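Long-range contact in endo-arabinase (Bacteroides thetaiotaomicron, PDB 5C0P), which probably hydrolyses glycosidic bonds in arabinan, as a glycoside hydrolase family 43 enzyme of L-arabinan degradation: residues A[132-137]-A[149-154]. Sequence-based numbering, arbitrary orientation. Where two conformers were deposited one is given.
Sequences WMCLDG and LLFCRE
The guanidinium of R153 lies flat over one face of the W132 indole. The planes are 6° apart, and R153 CZ sits 3.4 Å from the centroid of the five-membered ring, a cation-pi stack. R153 CD adds a CH-pi contact on the same ring. R153 CG is anti to the backbone N (chi1 -164°). The chain then runs extended to NE, with CD and NE lying over the indole. At the indole edge, W132 CE3 meets F151 CE1 at 4.0 Å. C134 SG approaches the F151 ring obliquely, 3.6 Å from F151 CE1. An alanine at W132 would probably leave the R153 guanidinium without its stacking surface and open a gap beside the F151 ring edge.

L135 and C152 point to the face of the sheet opposite C134 and R153. L135 CD1 packs on C152 CB at 3.7 Å, and L135 CD2 rests against the carboxylate carbon CD of E154. The backbones pair antiparallel: L135 and C152 exchange two hydrogen bonds, and E154 N donates to M133 O at 2.9 Å.

In the second shell, E157 OE1 forms a salt bridge with R153 NE and accepts a hydrogen bond from M133 N. R105 forms a salt bridge with E154 OE1. D136, predicted to modulate the pKa of the catalytic glutamate, is hydrogen-bonded through OD2 to A206 N and to a bound Tris molecule, probably from the crystallisation liquor.

The contact belongs to the hairpin of strands 134-141 and 147-153, in one blade of the five-bladed beta-propeller of family 43 enzymes. Y164 of strand 162-168 meets both aromatic rings, helix 155-158 follows E154, and strand 205-211 touches L135, D136, L150 and C152.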
ATOM      1  N   TRP A 132      13.601  -3.494 -12.940  1.00 17.13           N
ATOM      2  CA  TRP A 132      12.486  -2.559 -13.067  1.00 13.96           C
ATOM      3  C   TRP A 132      12.413  -1.608 -11.888  1.00 13.03           C
ATOM      4  O   TRP A 132      12.620  -2.016 -10.748  1.00 14.00           O
ATOM      5  CB  TRP A 132      11.161  -3.319 -13.066  1.00 17.32           C
ATOM      6  CG  TRP A 132      10.847  -4.114 -14.279  1.00 17.56           C
ATOM      7  CD1 TRP A 132      11.590  -4.222 -15.417  1.00 23.73           C
ATOM      8  CD2 TRP A 132       9.678  -4.912 -14.480  1.00 15.07           C
ATOM      9  NE1 TRP A 132      10.953  -5.050 -16.319  1.00 29.65           N
ATOM     10  CE2 TRP A 132       9.774  -5.487 -15.763  1.00 23.29           C
ATOM     11  CE3 TRP A 132       8.559  -5.201 -13.699  1.00 14.85           C
ATOM     12  CZ2 TRP A 132       8.789  -6.330 -16.281  1.00 22.41           C
ATOM     13  CZ3 TRP A 132       7.582  -6.036 -14.212  1.00 14.11           C
ATOM     14  CH2 TRP A 132       7.705  -6.594 -15.481  1.00 15.96           C
HETATM   15  N   MSE A 133      12.124  -0.338 -12.168  0.57 16.88           N
HETATM   16  CA  MSE A 133      11.795   0.622 -11.111  0.57 14.51           C
HETATM   17  C   MSE A 133      10.392   0.329 -10.603  0.57 14.02           C
HETATM   18  O   MSE A 133       9.403   0.556 -11.312  0.57 15.07           O
HETATM   19  CB  MSE A 133      11.835   2.059 -11.629  0.57 15.54           C
HETATM   20  CG  MSE A 133      13.033   2.385 -12.476  0.57 21.87           C
HETATM   21 SE   MSE A 133      13.864   4.058 -11.971  0.57 49.60          SE
HETATM   22  CE  MSE A 133      14.727   3.395 -10.351  0.57 14.50           C
ATOM     23  N   CYS A 134      10.307  -0.167  -9.375  1.00 11.67           N
ATOM     24  CA  CYS A 134       9.023  -0.577  -8.807  1.00 10.98           C
ATOM     25  C   CYS A 134       8.766   0.023  -7.433  1.00 13.44           C
ATOM     26  O   CYS A 134       9.694   0.369  -6.697  1.00 11.87           O
ATOM     27  CB  CYS A 134       8.935  -2.097  -8.676  1.00 12.06           C
ATOM     28  SG  CYS A 134       9.163  -3.001 -10.205  1.00 12.97           S
ATOM     29  N   LEU A 135       7.491   0.139  -7.085  1.00 10.67           N
ATOM     30  CA  LEU A 135       7.119   0.678  -5.786  1.00 10.42           C
ATOM     31  C   LEU A 135       5.771   0.174  -5.319  1.00 10.66           C
ATOM     32  O   LEU A 135       5.017  -0.441  -6.085  1.00 10.18           O
ATOM     33  CB  LEU A 135       7.147   2.213  -5.791  1.00 13.23           C
ATOM     34  CG  LEU A 135       6.414   3.029  -6.856  1.00 20.05           C
ATOM     35  CD1 LEU A 135       4.915   3.107  -6.617  1.00 21.38           C
ATOM     36  CD2 LEU A 135       6.998   4.435  -6.913  1.00 22.76           C
ATOM     37  N   ASP A 136       5.491   0.432  -4.044  1.00 10.11           N
ATOM     38  CA  ASP A 136       4.192   0.169  -3.434  1.00 10.50           C
ATOM     39  C   ASP A 136       3.811  -1.306  -3.451  1.00  9.38           C
ATOM     40  O   ASP A 136       2.643  -1.641  -3.603  1.00 12.34           O
ATOM     41  CB  ASP A 136       3.084   1.036  -4.081  1.00  9.98           C
ATOM     42  CG  ASP A 136       3.206   2.513  -3.738  1.00 14.75           C
ATOM     43  OD1 ASP A 136       4.101   2.891  -2.943  1.00 13.94           O
ATOM     44  OD2 ASP A 136       2.400   3.310  -4.265  1.00 12.63           O
ATOM     45  N   GLY A 137       4.795  -2.192  -3.302  1.00  8.87           N
ATOM     46  CA  GLY A 137       4.505  -3.613  -3.199  1.00 11.45           C
ATOM     47  C   GLY A 137       3.615  -3.922  -2.009  1.00 11.81           C
ATOM     48  O   GLY A 137       3.927  -3.554  -0.861  1.00 11.66           O
ATOM     49  N   LEU A 149       1.865 -10.847  -4.405  1.00 10.42           N
ATOM     50  CA  LEU A 149       2.488  -9.531  -4.428  1.00  9.29           C
ATOM     51  C   LEU A 149       1.798  -8.688  -5.498  1.00  9.14           C
ATOM     52  O   LEU A 149       1.628  -9.141  -6.629  1.00  9.84           O
ATOM     53  CB  LEU A 149       3.970  -9.680  -4.780  1.00  9.15           C
ATOM     54  CG  LEU A 149       4.737  -8.376  -4.983  1.00  9.22           C
ATOM     55  CD1 LEU A 149       4.933  -7.690  -3.630  1.00 11.64           C
ATOM     56  CD2 LEU A 149       6.069  -8.653  -5.655  1.00 11.40           C
ATOM     57  N   LEU A 150       1.393  -7.472  -5.138  1.00 10.30           N
ATOM     58  CA  LEU A 150       0.904  -6.496  -6.116  1.00  9.61           C
ATOM     59  C   LEU A 150       1.912  -5.361  -6.101  1.00 10.66           C
ATOM     60  O   LEU A 150       2.398  -4.990  -5.043  1.00 11.79           O
ATOM     61  CB  LEU A 150      -0.460  -5.941  -5.711  1.00 11.36           C
ATOM     62  CG  LEU A 150      -1.541  -6.942  -5.327  1.00 12.66           C
ATOM     63  CD1 LEU A 150      -2.792  -6.194  -4.850  1.00 16.36           C
ATOM     64  CD2 LEU A 150      -1.849  -7.858  -6.487  1.00 15.25           C
ATOM     65  N   PHE A 151       2.253  -4.815  -7.261  1.00  9.29           N
ATOM     66  CA  PHE A 151       3.193  -3.702  -7.264  1.00  8.46           C
ATOM     67  C   PHE A 151       3.015  -2.803  -8.470  1.00  9.33           C
ATOM     68  O   PHE A 151       2.355  -3.170  -9.449  1.00 11.12           O
ATOM     69  CB  PHE A 151       4.653  -4.176  -7.134  1.00 10.09           C
ATOM     70  CG  PHE A 151       5.161  -4.972  -8.309  1.00 10.66           C
ATOM     71  CD1 PHE A 151       5.770  -4.342  -9.389  1.00  9.69           C
ATOM     72  CD2 PHE A 151       5.053  -6.360  -8.318  1.00 11.98           C
ATOM     73  CE1 PHE A 151       6.253  -5.085 -10.457  1.00 12.29           C
ATOM     74  CE2 PHE A 151       5.536  -7.110  -9.384  1.00 11.75           C
ATOM     75  CZ  PHE A 151       6.136  -6.474 -10.454  1.00 11.78           C
ATOM     76  N   CYS A 152       3.615  -1.623  -8.386  1.00 10.63           N
ATOM     77  CA  CYS A 152       3.613  -0.685  -9.503  1.00  9.85           C
ATOM     78  C   CYS A 152       4.961  -0.683 -10.180  1.00 10.28           C
ATOM     79  O   CYS A 152       6.001  -0.787  -9.528  1.00 10.57           O
ATOM     80  CB  CYS A 152       3.381   0.730  -8.988  1.00 10.30           C
ATOM     81  SG  CYS A 152       1.826   0.939  -8.142  1.00 13.14           S
ATOM     82  N   ARG A 153       4.945  -0.543 -11.498  1.00 11.23           N
ATOM     83  CA  ARG A 153       6.161  -0.243 -12.218  1.00 14.56           C
ATOM     84  C   ARG A 153       6.047   1.228 -12.554  1.00 15.53           C
ATOM     85  O   ARG A 153       5.090   1.650 -13.218  1.00 18.34           O
ATOM     86  CB  ARG A 153       6.281  -1.083 -13.481  1.00 14.78           C
ATOM     87  CG  ARG A 153       7.679  -1.067 -14.018  1.00 20.97           C
ATOM     88  CD  ARG A 153       7.853  -1.902 -15.256  1.00 17.62           C
ATOM     89  NE  ARG A 153       9.150  -1.593 -15.837  1.00 25.97           N
ATOM     90  CZ  ARG A 153       9.577  -2.064 -16.999  1.00 37.74           C
ATOM     91  NH1 ARG A 153       8.799  -2.871 -17.704  1.00 44.93           N
ATOM     92  NH2 ARG A 153      10.775  -1.726 -17.451  1.00 41.45           N
ATOM     93  N   GLU A 154       7.019   1.997 -12.083  1.00 12.99           N
ATOM     94  CA  GLU A 154       6.931   3.456 -12.062  1.00 19.82           C
ATOM     95  C   GLU A 154       6.765   4.122 -13.427  1.00 16.12           C
ATOM     96  O   GLU A 154       7.472   3.812 -14.385  1.00 13.94           O
ATOM     97  CB  GLU A 154       8.126   4.058 -11.316  1.00 23.85           C
ATOM     98  CG  GLU A 154       7.832   5.438 -10.745  1.00 33.34           C
ATOM     99  CD  GLU A 154       8.794   5.860  -9.647  1.00 33.10           C
ATOM    100  OE1 GLU A 154       9.711   5.082  -9.300  1.00 27.79           O
ATOM    101  OE2 GLU A 154       8.617   6.979  -9.124  1.00 38.93           O
TER